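PDB 7A03: M32 carboxypeptidase from Chitinophagaceae bacterium, which probably removes amino acids from the C-terminal end of peptides, as a metal-dependent carboxypeptidase of family M32. Local coordinates for residues Ile216-Leu219 with Arg220-Gly223; Gly223-Met226 with Ser227-Arg230; Asn260-Trp263 with Ser264-Glu268. All blocks are in the same frame, centred on the assembly; numbering follows the deposited sequence.

Overall arrangement
The three contacts are local and lie close together in one part of the chain. Contact 1 is the last turns of helix 208-222 and the Gly223 that ends it. Contact 2 follows at once through the shared Gly223 and leads into strand 229-233, an outer strand of the small mixed sheet; the centres of contacts 1 and 2 are 9 Å apart. Contact 3 comes later, on helix 258-277, with its centre 11 Å from that of contact 1 and 16 Å from that of contact 2. Leu218, Leu219 and Met222 of contact 1 pack on Thr262, Cys265 and Ile266 of contact 3. Contacts 2 and 3 do not touch. Helix 208-222 thus packs against the helix that carries the HExxH pattern, the probable metal site.

Contact 1. Residues Ile216-Leu219 with Arg220-Gly223; sequences IDLL and RQMG. With GOL (glycerol), chain D.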
loop_
_atom_site.group_PDB
_atom_site.type_symbol
_atom_site.label_atom_id
_atom_site.label_comp_id
_atom_site.label_asym_id
_atom_site.label_seq_id
_atom_site.Cartn_x
_atom_site.Cartn_y
_atom_site.Cartn_z
ATOM N N ILE A 216 15.350 14.175 -4.224
ATOM C CA ILE A 216 16.442 13.354 -4.755
ATOM C C ILE A 216 17.505 13.089 -3.681
ATOM O O ILE A 216 18.003 11.961 -3.528
ATOM C CB ILE A 216 17.049 14.021 -6.003
ATOM C CG1 ILE A 216 16.008 14.136 -7.134
ATOM C CG2 ILE A 216 18.315 13.283 -6.418
ATOM C CD1 ILE A 216 15.648 12.810 -7.774
ATOM N N ASP A 217 17.898 14.138 -2.948
ATOM C CA ASP A 217 18.909 13.998 -1.905
ATOM C C ASP A 217 18.449 13.037 -0.816
ATOM O O ASP A 217 19.216 12.180 -0.364
ATOM C CB ASP A 217 19.183 15.364 -1.285
ATOM C CG ASP A 217 20.077 16.238 -2.134
ATOM O OD1 ASP A 217 20.529 15.798 -3.210
ATOM O OD2 ASP A 217 20.329 17.384 -1.699
ATOM N N LEU A 218 17.199 13.171 -0.379
ATOM C CA LEU A 218 16.691 12.281 0.660
ATOM C C LEU A 218 16.675 10.833 0.189
ATOM O O LEU A 218 17.068 9.929 0.932
ATOM C CB LEU A 218 15.300 12.734 1.090
ATOM C CG LEU A 218 15.302 14.051 1.858
ATOM C CD1 LEU A 218 13.872 14.502 2.081
ATOM C CD2 LEU A 218 16.053 13.885 3.185
ATOM N N LEU A 219 16.241 10.592 -1.048
ATOM C CA LEU A 219 16.264 9.230 -1.570
ATOM C C LEU A 219 17.683 8.668 -1.607
ATOM O O LEU A 219 17.913 7.517 -1.215
ATOM C CB LEU A 219 15.653 9.210 -2.971
ATOM C CG LEU A 219 14.129 9.409 -3.036
ATOM C CD1 LEU A 219 13.710 9.733 -4.477
ATOM C CD2 LEU A 219 13.458 8.150 -2.510
ATOM N N ARG A 220 18.650 9.477 -2.054
ATOM C CA ARG A 220 20.042 9.044 -2.037
ATOM C C ARG A 220 20.475 8.684 -0.620
ATOM O O ARG A 220 21.065 7.623 -0.381
ATOM C CB ARG A 220 20.920 10.172 -2.592
ATOM C CG ARG A 220 22.249 9.708 -3.159
ATOM C CD ARG A 220 22.225 9.763 -4.679
ATOM N NE ARG A 220 21.947 11.107 -5.176
ATOM C CZ ARG A 220 21.908 11.430 -6.466
ATOM N NH1 ARG A 220 22.129 10.502 -7.386
ATOM N NH2 ARG A 220 21.651 12.679 -6.835
ATOM N N GLN A 221 20.166 9.553 0.342
ATOM C CA GLN A 221 20.593 9.311 1.716
ATOM C C GLN A 221 19.940 8.065 2.297
ATOM O O GLN A 221 20.557 7.369 3.115
ATOM C CB GLN A 221 20.292 10.527 2.583
ATOM C CG GLN A 221 21.088 11.779 2.195
ATOM C CD GLN A 221 20.578 13.017 2.909
ATOM O OE1 GLN A 221 20.096 12.924 4.037
ATOM N NE2 GLN A 221 20.676 14.171 2.261
ATOM N N MET A 222 18.704 7.761 1.879
ATOM C CA MET A 222 18.033 6.548 2.352
ATOM C C MET A 222 18.705 5.292 1.822
ATOM O O MET A 222 18.624 4.233 2.458
ATOM C CB MET A 222 16.562 6.549 1.930
ATOM C CG MET A 222 15.683 7.526 2.708
ATOM S SD MET A 222 14.122 7.850 1.872
ATOM C CE MET A 222 13.287 6.259 2.002
ATOM N N GLY A 223 19.362 5.384 0.663
ATOM C CA GLY A 223 20.014 4.229 0.062
ATOM C C GLY A 223 19.449 3.835 -1.295
ATOM O O GLY A 223 19.789 2.767 -1.805
HETATM C C1 GOL D . 19.299 19.119 2.318
HETATM O O1 GOL D . 19.680 20.075 1.347
HETATM C C2 GOL D . 19.200 17.757 1.581
HETATM O O2 GOL D . 20.445 17.242 1.222
HETATM C C3 GOL D . 18.419 16.812 2.551
HETATM O O3 GOL D . 19.257 16.438 3.604
#
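Gln221 N donates to Asp217 O at 2.9 Å, with an N-H...O angle of 161°. The bond is one of a helical series: Arg220 N reaches Ile216 O, and Met222 N reaches Leu218 O. The side chains of Asp217 and Gln221, one turn apart, share a glycerol, probably left over from crystallisation. Glycerol O2 donates to Asp217 OD2 at 2.9 Å, and Gln221 NE2 donates to glycerol O3 at 3.0 Å. Leu218 CD2 lies 3.8 Å from glycerol C3. The amide of Gln221 is also fixed from its other atom, because OE1 accepts from Gln317 of helix 311-324. Gln317 and Arg320 hold the glycerol too.

Arg220 has CG anti to the backbone N (chi1 -156°), and its chain then bends twice. This brings the guanidinium back along the helix to Ile216, where NH2 sits 3.4 Å from Ile216 CG2. Arg220 NH2 stays 4.9 Å from Asp217 OD1, too far for a salt bridge, though the charges may attract. Asp217 OD1 is taken by Gln213 NE2. Beyond Met222 the helix stops. Gly223 has a positive phi of 118°, and its N bonds weakly to Leu219 O at 3.2 Å and weakly to Arg220 O. Leu219 O probably also accepts from Tyr224 N. This is a Schellman motif with glycine at the C-terminal end of helix 208-222.

Contact 2. Residues Gly223-Met226 with Ser227-Arg230; sequences GYDM and SAGR
The chain reverses in a type I beta turn from Asp225 to Ala228, closed by a 3.0 Å bond from Ala228 N to Asp225 O. Ala228 N meets that oxygen from above the carbonyl plane. The carboxylate of Asp225 adds a second bond over the same corner. Its CG is anti to the backbone N (chi1 179°), which carries Asp225 OD1 forward to Ser227 N at 3.0 Å. Ser227 N also comes from above the plane of the group it meets, here the carboxylate. The other oxygen, Asp225 OD2, rests 3.7 Å from Ala228 CB.

Tyr224 spans the whole loop. Its OH lies 3.5 Å from Gly229 CA and takes a weak bond from Arg230 N at 3.0 Å. The stronger partner of this hydroxyl is Val247 O, on the neighbouring strand. Arg230 NE forms a salt bridge with Asp232. Gln276 of helix 258-277 accepts from Asp225 N. An Asx turn at Asp225 thus overlaps the type I beta turn, in the connection from helix 208-222 to strand 229-233 at the edge of the mixed sheet.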
loop_
_atom_site.group_PDB
_atom_site.type_symbol
_atom_site.label_atom_id
_atom_site.label_comp_id
_atom_site.label_asym_id
_atom_site.label_seq_id
_atom_site.Cartn_x
_atom_site.Cartn_y
_atom_site.Cartn_z
ATOM N N GLY A 223 19.362 5.384 0.663
ATOM C CA GLY A 223 20.014 4.229 0.062
ATOM C C GLY A 223 19.449 3.835 -1.295
ATOM O O GLY A 223 19.789 2.767 -1.805
ATOM N N TYR A 224 18.586 4.662 -1.878
ATOM C CA TYR A 224 18.035 4.361 -3.195
ATOM C C TYR A 224 19.152 4.402 -4.234
ATOM O O TYR A 224 19.935 5.358 -4.290
ATOM C CB TYR A 224 16.978 5.411 -3.515
ATOM C CG TYR A 224 16.190 5.239 -4.806
ATOM C CD1 TYR A 224 15.729 4.000 -5.212
ATOM C CD2 TYR A 224 15.883 6.348 -5.587
ATOM C CE1 TYR A 224 14.987 3.873 -6.392
ATOM C CE2 TYR A 224 15.148 6.229 -6.748
ATOM C CZ TYR A 224 14.714 4.989 -7.140
ATOM O OH TYR A 224 13.971 4.883 -8.297
ATOM N N ASP A 225 19.257 3.341 -5.031
ATOM C CA ASP A 225 20.336 3.222 -6.015
ATOM C C ASP A 225 19.838 3.875 -7.298
ATOM O O ASP A 225 19.017 3.302 -8.025
ATOM C CB ASP A 225 20.691 1.750 -6.209
ATOM C CG ASP A 225 21.802 1.533 -7.235
ATOM O OD1 ASP A 225 22.264 2.518 -7.843
ATOM O OD2 ASP A 225 22.204 0.361 -7.413
ATOM N N MET A 226 20.303 5.090 -7.581
ATOM C CA MET A 226 19.829 5.793 -8.759
ATOM C C MET A 226 20.591 5.433 -10.035
ATOM O O MET A 226 20.396 6.094 -11.060
ATOM C CB MET A 226 19.721 7.301 -8.499
ATOM C CG MET A 226 18.384 7.628 -7.854
ATOM S SD MET A 226 18.121 9.324 -7.317
ATOM C CE MET A 226 18.690 9.209 -5.622
ATOM N N SER A 227 21.444 4.402 -9.992
ATOM C CA SER A 227 21.860 3.709 -11.213
ATOM C C SER A 227 20.964 2.511 -11.512
ATOM O O SER A 227 21.121 1.869 -12.554
ATOM C CB SER A 227 23.319 3.253 -11.137
ATOM O OG SER A 227 24.191 4.336 -10.865
ATOM N N ALA A 228 20.011 2.210 -10.626
ATOM C CA ALA A 228 19.040 1.131 -10.770
ATOM C C ALA A 228 17.632 1.665 -10.557
ATOM O O ALA A 228 16.728 0.932 -10.120
ATOM C CB ALA A 228 19.347 -0.002 -9.795
ATOM N N GLY A 229 17.444 2.942 -10.844
ATOM C CA GLY A 229 16.169 3.595 -10.643
ATOM C C GLY A 229 16.279 5.038 -11.056
ATOM O O GLY A 229 17.337 5.505 -11.509
ATOM N N ARG A 230 15.164 5.735 -10.909
ATOM C CA ARG A 230 15.065 7.147 -11.240
ATOM C C ARG A 230 13.732 7.647 -10.718
ATOM O O ARG A 230 12.824 6.855 -10.419
ATOM C CB ARG A 230 15.165 7.379 -12.764
ATOM C CG ARG A 230 14.081 6.670 -13.579
ATOM C CD ARG A 230 14.069 7.156 -15.075
ATOM N NE ARG A 230 13.696 8.567 -15.150
ATOM C CZ ARG A 230 14.557 9.559 -15.371
ATOM N NH1 ARG A 230 15.839 9.292 -15.612
ATOM N NH2 ARG A 230 14.117 10.805 -15.383
HETATM O O HOH W 1 24.749 2.517 -7.983
#

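Contact 3. Residues Asn260-Trp263 with Ser264-Glu268; sequences NMTW and SCIHE
Ile266 runs back along its helix toward Thr262. Its CB stands 3.8 Å from Thr262 O. CG1, anti to its own carbonyl carbon (chi1 -59°), comes closer to that oxygen, at 3.2 Å. CD1 ends beside Thr262 CG2 at 4.1 Å and near Trp263 CD1 at 4.4 Å. The Ile266 and Thr262 side chains run alongside each other. Thr262 CG2 also sits over one face of the Trp263 ring, toward its rim, 3.8 Å above the plane. Trp263 NE1 bonds to Gly308 O, and Arg309 makes a cation-pi contact with the ring.

Asn260 O is gripped twice by one residue. Ser264 N approaches it nearly in line with the C=O bond at 3.0 Å, and Ser264 OG donates from above the carbonyl plane at 3.1 Å. With an alanine here the hydroxyl is gone, and Asn260 O would probably be held less firmly, by the backbone N-H alone. Cys265 SG packs on Met261 CG at 3.9 Å. His267 N bonds to Trp263 O, and its ND1 to Glu304. His267 and Glu268 open an HExxH pattern completed by His271, consistent with the zincin-type metal site of M32 carboxypeptidases, although no metal is bound here.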
loop_
_atom_site.group_PDB
_atom_site.type_symbol
_atom_site.label_atom_id
_atom_site.label_comp_id
_atom_site.label_asym_id
_atom_site.label_seq_id
_atom_site.Cartn_x
_atom_site.Cartn_y
_atom_site.Cartn_z
ATOM N N ASN A 260 3.626 17.982 1.021
ATOM C CA ASN A 260 3.301 17.018 -0.025
ATOM C C ASN A 260 4.532 16.225 -0.454
ATOM O O ASN A 260 4.677 15.039 -0.126
ATOM C CB ASN A 260 2.654 17.754 -1.201
ATOM C CG ASN A 260 1.957 16.826 -2.168
ATOM O OD1 ASN A 260 2.461 15.754 -2.499
ATOM N ND2 ASN A 260 0.793 17.252 -2.651
ATOM N N MET A 261 5.428 16.881 -1.185
ATOM C CA MET A 261 6.451 16.153 -1.921
ATOM C C MET A 261 7.389 15.384 -1.008
ATOM O O MET A 261 7.717 14.229 -1.295
ATOM C CB MET A 261 7.246 17.098 -2.817
ATOM C CG MET A 261 8.195 16.374 -3.752
ATOM S SD MET A 261 9.850 17.123 -3.865
ATOM C CE MET A 261 10.447 16.880 -2.184
ATOM N N THR A 262 7.875 16.024 0.066
ATOM C CA THR A 262 8.955 15.425 0.841
ATOM C C THR A 262 8.532 14.062 1.385
ATOM O O THR A 262 9.261 13.061 1.254
ATOM C CB THR A 262 9.386 16.385 1.958
ATOM O OG1 THR A 262 10.205 17.417 1.381
ATOM C CG2 THR A 262 10.180 15.665 3.039
ATOM N N TRP A 263 7.332 14.006 1.967
ATOM C CA TRP A 263 6.846 12.750 2.527
ATOM C C TRP A 263 6.375 11.779 1.450
ATOM O O TRP A 263 6.484 10.558 1.648
ATOM C CB TRP A 263 5.814 12.992 3.643
ATOM C CG TRP A 263 6.504 13.568 4.852
ATOM C CD1 TRP A 263 7.046 12.884 5.899
ATOM C CD2 TRP A 263 6.828 14.945 5.067
ATOM N NE1 TRP A 263 7.663 13.758 6.767
ATOM C CE2 TRP A 263 7.525 15.033 6.285
ATOM C CE3 TRP A 263 6.561 16.121 4.360
ATOM C CZ2 TRP A 263 7.973 16.246 6.795
ATOM C CZ3 TRP A 263 7.012 17.316 4.859
ATOM C CH2 TRP A 263 7.714 17.374 6.061
ATOM N N SER A 264 5.875 12.271 0.306
ATOM C CA SER A 264 5.623 11.354 -0.806
ATOM C C SER A 264 6.918 10.654 -1.223
ATOM O O SER A 264 6.943 9.439 -1.483
ATOM C CB SER A 264 5.042 12.112 -2.004
ATOM O OG SER A 264 3.725 12.560 -1.757
ATOM N N CYS A 265 7.998 11.429 -1.333
ATOM C CA CYS A 265 9.270 10.882 -1.776
ATOM C C CYS A 265 9.775 9.848 -0.779
ATOM O O CYS A 265 10.235 8.774 -1.166
ATOM C CB CYS A 265 10.279 12.024 -1.838
ATOM S SG CYS A 265 10.163 13.040 -3.307
ATOM N N ILE A 266 9.687 10.145 0.526
ATOM C CA ILE A 266 10.171 9.167 1.502
ATOM C C ILE A 266 9.317 7.903 1.465
ATOM O O ILE A 266 9.831 6.775 1.549
ATOM C CB ILE A 266 10.207 9.781 2.913
ATOM C CG1 ILE A 266 11.128 11.018 2.935
ATOM C CG2 ILE A 266 10.650 8.726 3.928
ATOM C CD1 ILE A 266 10.995 11.844 4.185
ATOM N N HIS A 267 8.002 8.075 1.319
ATOM C CA HIS A 267 7.074 6.950 1.252
ATOM C C HIS A 267 7.414 6.025 0.075
ATOM O O HIS A 267 7.590 4.792 0.231
ATOM C CB HIS A 267 5.678 7.551 1.103
ATOM C CG HIS A 267 4.567 6.555 1.099
ATOM N ND1 HIS A 267 3.843 6.234 2.230
ATOM C CD2 HIS A 267 4.038 5.825 0.092
ATOM C CE1 HIS A 267 2.906 5.358 1.912
ATOM N NE2 HIS A 267 3.011 5.084 0.622
ATOM N N GLU A 268 7.565 6.618 -1.121
ATOM C CA GLU A 268 7.938 5.817 -2.284
ATOM C C GLU A 268 9.335 5.232 -2.131
ATOM O O GLU A 268 9.569 4.084 -2.517
ATOM C CB GLU A 268 7.829 6.627 -3.579
ATOM C CG GLU A 268 6.460 7.231 -3.825
ATOM C CD GLU A 268 5.327 6.218 -3.766
ATOM O OE1 GLU A 268 5.528 5.050 -4.116
ATOM O OE2 GLU A 268 4.216 6.599 -3.344
#